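Local atomic coordinates of TRAP-type C4-dicarboxylate:H+ symport system substrate-binding component DctP (Shewanella oneidensis, PDB entry 4MX6), a protein that probably serves as the periplasmic substrate-binding component of a TRAP-type C4-dicarboxylate:proton symport system, and binds succinate. Residues N48-Q53 against T220-Y225; R111-D116 against D324-D329. All blocks are in the same frame, centred on the assembly; numbering follows the deposited sequence. Where two conformers were deposited one is given.

Contact 1: residues N48-Q53 against T220-Y225. With SIN (succinic acid), chain B.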
# COMPACT_ATOMS: atom_id res chain seq x y z
N ASN A 48 -7.03 12.10 6.06
CA ASN A 48 -7.89 12.42 4.92
C ASN A 48 -7.39 11.69 3.66
O ASN A 48 -6.95 12.30 2.68
CB ASN A 48 -8.00 13.94 4.72
CG ASN A 48 -8.67 14.62 5.90
OD1 ASN A 48 -9.22 13.97 6.80
ND2 ASN A 48 -8.66 15.94 5.90
N THR A 49 -7.50 10.37 3.73
CA THR A 49 -6.97 9.41 2.76
C THR A 49 -7.88 8.19 2.75
O THR A 49 -8.69 8.03 3.66
CB THR A 49 -5.57 8.92 3.17
OG1 THR A 49 -5.67 8.24 4.44
CG2 THR A 49 -4.56 10.06 3.26
N PRO A 50 -7.74 7.29 1.76
CA PRO A 50 -8.61 6.10 1.79
C PRO A 50 -8.45 5.27 3.08
O PRO A 50 -9.47 4.87 3.66
CB PRO A 50 -8.21 5.31 0.54
CG PRO A 50 -6.92 5.94 0.05
CD PRO A 50 -6.99 7.37 0.50
N LYS A 51 -7.22 4.99 3.53
CA LYS A 51 -7.07 4.19 4.74
C LYS A 51 -7.49 4.97 5.98
O LYS A 51 -8.10 4.40 6.89
CB LYS A 51 -5.63 3.68 4.87
CG LYS A 51 -5.36 2.92 6.15
CD LYS A 51 -4.14 2.01 6.06
CE LYS A 51 -2.90 2.74 5.57
NZ LYS A 51 -1.73 1.83 5.51
N GLY A 52 -7.17 6.26 6.03
CA GLY A 52 -7.60 7.07 7.16
C GLY A 52 -9.11 7.07 7.33
O GLY A 52 -9.65 7.00 8.45
N GLN A 53 -9.81 7.20 6.21
CA GLN A 53 -11.26 7.22 6.21
C GLN A 53 -11.86 5.84 6.47
O GLN A 53 -12.88 5.73 7.16
CB GLN A 53 -11.79 7.80 4.91
CG GLN A 53 -11.46 9.28 4.72
CD GLN A 53 -12.03 10.14 5.82
OE1 GLN A 53 -13.24 10.34 5.88
NE2 GLN A 53 -11.16 10.65 6.68
N THR A 220 1.34 6.91 -4.46
CA THR A 220 0.10 7.28 -5.11
C THR A 220 -0.14 8.78 -5.00
O THR A 220 0.46 9.46 -4.16
CB THR A 220 -1.09 6.55 -4.45
OG1 THR A 220 -1.23 7.05 -3.12
CG2 THR A 220 -0.87 5.03 -4.44
N TRP A 221 -1.05 9.30 -5.81
CA TRP A 221 -1.41 10.71 -5.71
C TRP A 221 -1.85 11.07 -4.29
O TRP A 221 -1.52 12.14 -3.80
CB TRP A 221 -2.50 11.12 -6.71
CG TRP A 221 -2.12 10.95 -8.14
CD1 TRP A 221 -2.65 10.06 -9.01
CD2 TRP A 221 -1.14 11.69 -8.88
NE1 TRP A 221 -2.08 10.18 -10.24
CE2 TRP A 221 -1.14 11.17 -10.19
CE3 TRP A 221 -0.27 12.74 -8.58
CZ2 TRP A 221 -0.30 11.66 -11.19
CZ3 TRP A 221 0.55 13.23 -9.58
CH2 TRP A 221 0.52 12.68 -10.87
N SER A 222 -2.63 10.19 -3.65
CA SER A 222 -3.16 10.50 -2.33
C SER A 222 -2.06 10.67 -1.30
O SER A 222 -2.11 11.62 -0.52
CB SER A 222 -4.12 9.40 -1.87
OG SER A 222 -4.34 9.48 -0.47
N ASN A 223 -1.08 9.78 -1.27
CA ASN A 223 0.04 9.96 -0.34
C ASN A 223 0.93 11.16 -0.72
O ASN A 223 1.40 11.90 0.15
CB ASN A 223 0.87 8.69 -0.22
CG ASN A 223 0.29 7.71 0.78
OD1 ASN A 223 -0.43 8.09 1.73
ND2 ASN A 223 0.61 6.44 0.60
N THR A 224 1.14 11.34 -2.02
CA THR A 224 2.00 12.42 -2.50
C THR A 224 1.42 13.77 -2.07
O THR A 224 2.16 14.66 -1.65
CB THR A 224 2.15 12.32 -4.03
OG1 THR A 224 2.74 11.08 -4.37
CG2 THR A 224 3.02 13.43 -4.58
N TYR A 225 0.10 13.91 -2.20
CA TYR A 225 -0.58 15.14 -1.80
C TYR A 225 -0.64 15.31 -0.28
O TYR A 225 -0.21 16.34 0.26
CB TYR A 225 -2.00 15.20 -2.38
CG TYR A 225 -2.74 16.42 -1.89
CD1 TYR A 225 -2.37 17.69 -2.31
CD2 TYR A 225 -3.76 16.33 -0.96
CE1 TYR A 225 -3.01 18.82 -1.85
CE2 TYR A 225 -4.41 17.45 -0.49
CZ TYR A 225 -4.03 18.70 -0.94
OH TYR A 225 -4.68 19.83 -0.47
C1 SIN B . 0.75 3.72 3.22
O1 SIN B . 0.37 2.88 4.09
O2 SIN B . -0.01 4.18 2.35
C2 SIN B . 2.20 4.12 3.19
C3 SIN B . 2.88 3.45 2.00
C4 SIN B . 4.36 3.72 1.98
O3 SIN B . 4.86 4.33 0.99
O4 SIN B . 5.09 3.32 2.92
O HOH W 1 -6.00 11.50 0.06
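S222 turns its hydroxyl toward T49 and P50 because OG stands anti to the backbone N (chi1 163°), beside the carbonyl carbon. S222 OG then lies 3.5 Å from P50 CD and 3.8 Å from T49 CG2, touching carbon on both residues. In T49, chi1 of 61° places OG1 between the backbone N and the carbonyl carbon, and the same torsion sets CG2 anti to the carbonyl carbon, beside the backbone N, where it meets S222 OG. T49 is the N-cap residue of helix 50-65, and T49 OG1 accepts the capping bond from G52 N at 2.9 Å; it is also hydrogen-bonded to A46 O. T220 holds the N-cap of helix 221-226; T220 OG1 takes a weak bond from N223 N and is also hydrogen-bonded to N156 OD1. The two helix starts lie close together, T49 and S222 being nearest, with no direct hydrogen bond between the segments. A water makes the polar link, accepting from S222 OG at 2.7 Å and donating to N48 O at 2.9 Å.

Succinate provides a second bridge. K51 NZ donates to O1 of the ligand at 2.7 Å, while N223 ND2 donates to O2 at 2.9 Å along a nearly straight bond (167°), so the two oxygens of one carboxylate are gripped from different segments. N219 OD1 accepts from the same ND2, which helps fix the rotation of the N223 amide. K51 is further oriented by A99 O and by a cation-pi contact with Y246, whose hydroxyl is itself hydrogen-bonded to succinate. The polar links run through a water and one carboxylate, so ligand binding probably helps hold the two helix starts together, consistent with the closure of periplasmic binding proteins around substrate.

Contact 2: residues R111-D116 against D324-D329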
# COMPACT_ATOMS: atom_id res chain seq x y z
N ARG A 111 4.71 -14.88 -0.33
CA ARG A 111 3.70 -15.01 -1.37
C ARG A 111 3.13 -13.67 -1.83
O ARG A 111 2.75 -13.52 -3.01
CB ARG A 111 2.59 -15.94 -0.90
CG ARG A 111 3.03 -17.40 -0.80
CD ARG A 111 1.98 -18.27 -0.11
NE ARG A 111 0.70 -18.24 -0.81
CZ ARG A 111 -0.43 -18.75 -0.33
NH1 ARG A 111 -0.45 -19.29 0.88
NH2 ARG A 111 -1.55 -18.67 -1.04
N LEU A 112 3.07 -12.68 -0.94
CA LEU A 112 2.49 -11.38 -1.28
C LEU A 112 3.40 -10.53 -2.16
O LEU A 112 2.96 -9.51 -2.69
CB LEU A 112 2.05 -10.62 -0.02
CG LEU A 112 0.87 -11.28 0.70
CD1 LEU A 112 0.68 -10.71 2.09
CD2 LEU A 112 -0.40 -11.11 -0.11
N GLN A 113 4.64 -10.98 -2.34
CA GLN A 113 5.60 -10.30 -3.21
C GLN A 113 5.06 -10.10 -4.62
O GLN A 113 5.49 -9.18 -5.32
CB GLN A 113 6.92 -11.08 -3.26
CG GLN A 113 7.71 -10.97 -1.99
CD GLN A 113 9.07 -11.60 -2.06
OE1 GLN A 113 10.06 -11.01 -1.61
NE2 GLN A 113 9.16 -12.80 -2.62
N VAL A 114 4.15 -10.97 -5.06
CA VAL A 114 3.55 -10.83 -6.37
C VAL A 114 2.99 -9.42 -6.59
O VAL A 114 3.10 -8.87 -7.69
CB VAL A 114 2.48 -11.92 -6.62
CG1 VAL A 114 1.30 -11.80 -5.66
CG2 VAL A 114 2.01 -11.86 -8.08
N PHE A 115 2.40 -8.84 -5.56
CA PHE A 115 1.78 -7.53 -5.69
C PHE A 115 2.76 -6.40 -6.00
O PHE A 115 2.34 -5.36 -6.50
CB PHE A 115 0.98 -7.20 -4.43
CG PHE A 115 -0.34 -7.90 -4.34
CD1 PHE A 115 -1.41 -7.51 -5.14
CD2 PHE A 115 -0.54 -8.93 -3.42
CE1 PHE A 115 -2.63 -8.13 -5.03
CE2 PHE A 115 -1.76 -9.56 -3.31
CZ PHE A 115 -2.81 -9.15 -4.12
N ASP A 116 4.04 -6.59 -5.69
CA ASP A 116 5.06 -5.57 -5.89
C ASP A 116 5.67 -5.59 -7.29
O ASP A 116 6.44 -4.71 -7.63
CB ASP A 116 6.19 -5.76 -4.89
CG ASP A 116 5.86 -5.25 -3.50
OD1 ASP A 116 4.85 -4.53 -3.37
OD2 ASP A 116 6.62 -5.57 -2.56
N ASP A 324 10.30 -17.95 -8.71
CA ASP A 324 10.25 -19.14 -7.85
C ASP A 324 9.51 -18.92 -6.53
O ASP A 324 8.66 -19.74 -6.14
CB ASP A 324 11.66 -19.66 -7.54
CG ASP A 324 12.27 -20.39 -8.69
OD1 ASP A 324 12.06 -21.62 -8.81
OD2 ASP A 324 12.98 -19.74 -9.49
N GLN A 325 9.84 -17.84 -5.82
CA GLN A 325 9.23 -17.54 -4.52
C GLN A 325 7.75 -17.24 -4.64
O GLN A 325 6.97 -17.51 -3.72
CB GLN A 325 9.89 -16.32 -3.89
CG GLN A 325 11.35 -16.48 -3.53
CD GLN A 325 11.94 -15.18 -3.01
OE1 GLN A 325 11.31 -14.45 -2.25
NE2 GLN A 325 13.16 -14.87 -3.44
N VAL A 326 7.37 -16.64 -5.75
CA VAL A 326 6.03 -16.13 -5.88
C VAL A 326 5.12 -17.18 -6.49
O VAL A 326 3.94 -17.28 -6.14
CB VAL A 326 6.04 -14.86 -6.73
CG1 VAL A 326 4.66 -14.55 -7.23
CG2 VAL A 326 6.62 -13.69 -5.92
N GLY A 327 5.69 -17.97 -7.39
CA GLY A 327 4.95 -18.98 -8.14
C GLY A 327 4.65 -18.50 -9.54
O GLY A 327 3.95 -17.52 -9.74
N LYS A 328 5.15 -19.22 -10.54
CA LYS A 328 4.85 -18.88 -11.93
C LYS A 328 3.34 -18.88 -12.17
O LYS A 328 2.84 -18.02 -12.89
CB LYS A 328 5.52 -19.84 -12.89
CG LYS A 328 5.32 -19.43 -14.34
CD LYS A 328 6.45 -19.94 -15.21
CE LYS A 328 6.26 -19.62 -16.69
NZ LYS A 328 5.06 -20.30 -17.29
N ASP A 329 2.64 -19.84 -11.57
CA ASP A 329 1.19 -19.94 -11.71
C ASP A 329 0.50 -18.68 -11.19
O ASP A 329 -0.48 -18.22 -11.77
CB ASP A 329 0.65 -21.17 -10.95
CG ASP A 329 1.17 -22.50 -11.50
OD1 ASP A 329 1.73 -22.53 -12.61
OD2 ASP A 329 0.99 -23.54 -10.81
O HOH W 2 2.12 -15.79 -4.54
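The side chain of Q113 meets V326 at its base and Q325 at its end, and so illustrates how one glutamine can serve both the apolar and the polar part of an interface. Q113 CB lies 3.7 Å from CG2 of V326. Beyond CG the chain runs extended (chi2 -174°), carrying Q113 CD to 3.6 Å from OE1 of Q325. At the tip, Q113 NE2 donates to Q325 OE1 at 2.7 Å with an N-H...O angle of 156°. The donor stands above the carbonyl plane of Q325, and the two amide planes are turned 32° from each other. A weak bond to K110 O gives NE2 a second partner.

Beside this amide pair, V326 fits against V114. The two side chains meet at about a right angle, and CG1 of V326 presses to 3.5 Å from CB of V114, tighter than an ordinary van der Waals contact. A water joins the backbones as well, donating to R111 O and to V326 O, each at 2.8 Å. Immediately after V326 the chain breaks from helical geometry at G327, which, as the first residue after the helix, has positive phi and occupies the N-cap position of helix 328-337.

Far from being an isolated strip, this turn is held from several directions: Q113 also touches F322 of helix 305-326 and V185 of helix 184-191, R111 and L112 lean on helix 134-139, and F115 meets F130 of helix 124-132. The contact thus seats the loop before helix 124-132 against the junction of helices 305-326 and 328-337.

How the contacts relate
From the N terminus, the chain leaves strand 37-42, enters contact 1 at 48-53, and then passes through 111-116, the first half of contact 2. At 220-225 contact 1 closes a loop with 166 residues between its segments; contact 2 closes only at 324-329, across 207 residues. The two loops therefore cross rather than nest. Their centres lie about 26 Å apart, on opposite sides of the chain's centre, and their nearest atoms are about 11 Å apart. Contact 1 brings the starts of helices 50-65 and 221-226 together beside succinate, whereas contact 2 ties the loop before helix 124-132 to the helices near the C terminus.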